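Local coordinates for protein cytochrome P450 RhF (Acinetobacter radioresistens, PDB 6RO8) that binds heme as the P450 domain of a longer protein with iron-sulfur and flavin reductase parts, and probably acts as a monooxygenase, at residues A[34-40]-A[415-421]. Residue numbers count along the deposited sequence, not the author numbering.
Sequences FAVPYQQ and LANTSFR. With HIS (histidine), chain C.
A short N-terminal helix, 36-40, with Ala35 at its N-cap, meets an irregular loop, 415-421; the two segments bury 407 Å² between them, and hydrogen bonds do most of the joining. The backbones stay apart, the nearest CA atoms being those of Phe34 and Ala416 at 6.4 Å. The loop runs from extended Asn417 (phi/psi -158/177) through a turn at Thr418 (-94/-24) and Ser419 (-121/-32) to extended Phe420 and Arg421. Tyr38 (chi1 t) donates its OH to Thr418 O at 2.9 Å, and Gln39 (chi1 and chi2 m) gives NE2 to Asn417 O at 3.0 Å and also to Met33 O. In return Arg421, extended through chi3, donates NH1 to Gln39 O at 2.8 Å, with a weak NH2 bond to that oxygen at 3.2 Å; its guanidinium also makes a cation-pi contact with Tyr414. Asn417 (chi1 p) braces the turn: OD1 accepts from Ser419 N (3.0 Å) and Phe420 N (2.7 Å), an Asx turn and Asx motif, while ND2 donates to Leu415 O and Phe420 O, both at 2.9 Å. Thr418 OG1 donates to Ser419 OG (3.1 Å), itself bonded to Ala319 O. Phe34 (chi1 m) places CE1 3.6 Å from Ala416 O, at its ring edge, and CD1 4.1 Å from Ala416 CB. The loop corresponds to the C-terminal loop that in P450s reaches into the substrate pocket, consistent with Phe420 CE1 lying 3.4 Å from CA of the bound histidine. In sequence it links strands 406-407 and 427-429; Trp202 of helix 187-202, Phe342 of strand 340-343 and Leu277 of helix 273-288 pack against it.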
# COMPACT_ATOMS: atom_id res chain seq x y z
N PHE A 34 14.15 -2.53 -9.70
CA PHE A 34 13.45 -3.04 -10.87
C PHE A 34 14.16 -4.24 -11.50
O PHE A 34 13.66 -4.80 -12.48
CB PHE A 34 13.25 -1.92 -11.88
CG PHE A 34 12.38 -0.81 -11.37
CD1 PHE A 34 11.00 -0.91 -11.44
CD2 PHE A 34 12.94 0.32 -10.79
CE1 PHE A 34 10.19 0.11 -10.93
CE2 PHE A 34 12.13 1.34 -10.28
CZ PHE A 34 10.75 1.23 -10.35
N ALA A 35 15.27 -4.68 -10.92
CA ALA A 35 15.91 -5.89 -11.41
C ALA A 35 15.16 -7.12 -10.90
O ALA A 35 14.29 -7.03 -10.03
CB ALA A 35 17.37 -5.92 -10.98
N VAL A 36 15.51 -8.28 -11.46
CA VAL A 36 14.73 -9.48 -11.22
C VAL A 36 14.65 -9.89 -9.74
O VAL A 36 13.57 -10.25 -9.30
CB VAL A 36 15.29 -10.66 -12.10
CG1 VAL A 36 14.59 -11.96 -11.72
CG2 VAL A 36 15.11 -10.34 -13.57
N PRO A 37 15.77 -9.88 -9.00
CA PRO A 37 15.66 -10.41 -7.61
C PRO A 37 14.67 -9.66 -6.75
O PRO A 37 13.79 -10.30 -6.16
CB PRO A 37 17.10 -10.29 -7.08
CG PRO A 37 17.94 -10.19 -8.32
CD PRO A 37 17.13 -9.46 -9.32
N TYR A 38 14.78 -8.33 -6.66
CA TYR A 38 13.79 -7.55 -5.91
C TYR A 38 12.38 -7.88 -6.37
O TYR A 38 11.51 -8.21 -5.56
CB TYR A 38 14.07 -6.06 -6.05
CG TYR A 38 13.29 -5.19 -5.07
CD1 TYR A 38 13.71 -5.06 -3.74
CD2 TYR A 38 12.12 -4.52 -5.46
CE1 TYR A 38 13.02 -4.27 -2.84
CE2 TYR A 38 11.40 -3.74 -4.56
CZ TYR A 38 11.87 -3.62 -3.26
OH TYR A 38 11.18 -2.84 -2.37
N GLN A 39 12.14 -7.80 -7.68
CA GLN A 39 10.83 -8.05 -8.26
C GLN A 39 10.34 -9.48 -8.04
O GLN A 39 9.13 -9.70 -7.99
CB GLN A 39 10.85 -7.71 -9.75
CG GLN A 39 10.91 -6.23 -10.03
CD GLN A 39 9.72 -5.47 -9.41
OE1 GLN A 39 8.55 -5.82 -9.64
NE2 GLN A 39 10.03 -4.45 -8.62
N GLN A 40 11.24 -10.44 -7.86
CA GLN A 40 10.80 -11.79 -7.53
C GLN A 40 10.42 -11.91 -6.05
O GLN A 40 9.44 -12.58 -5.72
CB GLN A 40 11.89 -12.79 -7.86
CG GLN A 40 11.79 -13.41 -9.23
CD GLN A 40 12.90 -14.41 -9.46
OE1 GLN A 40 13.67 -14.71 -8.55
NE2 GLN A 40 13.01 -14.92 -10.69
N LEU A 415 3.21 -5.94 -11.23
CA LEU A 415 3.47 -4.58 -11.72
C LEU A 415 4.79 -4.06 -11.15
O LEU A 415 4.96 -3.95 -9.94
CB LEU A 415 2.32 -3.65 -11.32
CG LEU A 415 2.34 -2.31 -12.04
CD1 LEU A 415 1.99 -2.48 -13.54
CD2 LEU A 415 1.41 -1.32 -11.35
N ALA A 416 5.73 -3.76 -12.04
CA ALA A 416 7.07 -3.41 -11.59
C ALA A 416 7.06 -2.03 -10.96
O ALA A 416 6.81 -1.02 -11.63
CB ALA A 416 8.05 -3.47 -12.75
N ASN A 417 7.29 -1.98 -9.65
CA ASN A 417 7.37 -0.72 -8.92
C ASN A 417 8.17 -1.02 -7.66
O ASN A 417 8.57 -2.16 -7.42
CB ASN A 417 5.97 -0.15 -8.66
CG ASN A 417 5.24 -0.88 -7.53
OD1 ASN A 417 5.18 -0.39 -6.39
ND2 ASN A 417 4.70 -2.04 -7.84
N THR A 418 8.42 0.00 -6.85
CA THR A 418 9.30 -0.16 -5.71
C THR A 418 8.59 -0.49 -4.41
O THR A 418 9.21 -1.09 -3.53
CB THR A 418 10.13 1.12 -5.47
OG1 THR A 418 9.25 2.18 -5.04
CG2 THR A 418 10.89 1.50 -6.71
N SER A 419 7.31 -0.13 -4.29
CA SER A 419 6.67 -0.02 -2.99
C SER A 419 5.45 -0.92 -2.81
O SER A 419 5.18 -1.37 -1.69
CB SER A 419 6.25 1.44 -2.76
OG SER A 419 7.42 2.21 -2.52
N PHE A 420 4.70 -1.19 -3.87
CA PHE A 420 3.50 -2.00 -3.77
C PHE A 420 3.72 -3.34 -4.45
O PHE A 420 4.51 -3.47 -5.38
CB PHE A 420 2.31 -1.25 -4.37
CG PHE A 420 2.08 0.10 -3.75
CD1 PHE A 420 1.34 0.22 -2.60
CD2 PHE A 420 2.61 1.24 -4.32
CE1 PHE A 420 1.12 1.46 -2.02
CE2 PHE A 420 2.39 2.47 -3.75
CZ PHE A 420 1.65 2.58 -2.60
N ARG A 421 3.03 -4.37 -3.94
CA ARG A 421 3.29 -5.74 -4.36
C ARG A 421 2.03 -6.60 -4.20
O ARG A 421 1.49 -6.75 -3.10
CB ARG A 421 4.44 -6.36 -3.57
CG ARG A 421 4.86 -7.69 -4.14
CD ARG A 421 6.15 -8.22 -3.56
NE ARG A 421 6.45 -9.54 -4.12
CZ ARG A 421 6.99 -9.75 -5.32
NH1 ARG A 421 7.32 -8.73 -6.10
NH2 ARG A 421 7.21 -10.99 -5.75
N HIS C . -0.78 4.69 -1.26
CA HIS C . -0.41 3.86 -0.12
C HIS C . -1.53 2.90 0.26
O HIS C . -1.43 2.20 1.28
CB HIS C . -0.04 4.73 1.08
CG HIS C . -0.93 5.92 1.26
ND1 HIS C . -1.55 6.21 2.46
CD2 HIS C . -1.31 6.89 0.40
CE1 HIS C . -2.27 7.31 2.32
NE2 HIS C . -2.14 7.75 1.08
OXT HIS C . -2.54 2.81 -0.44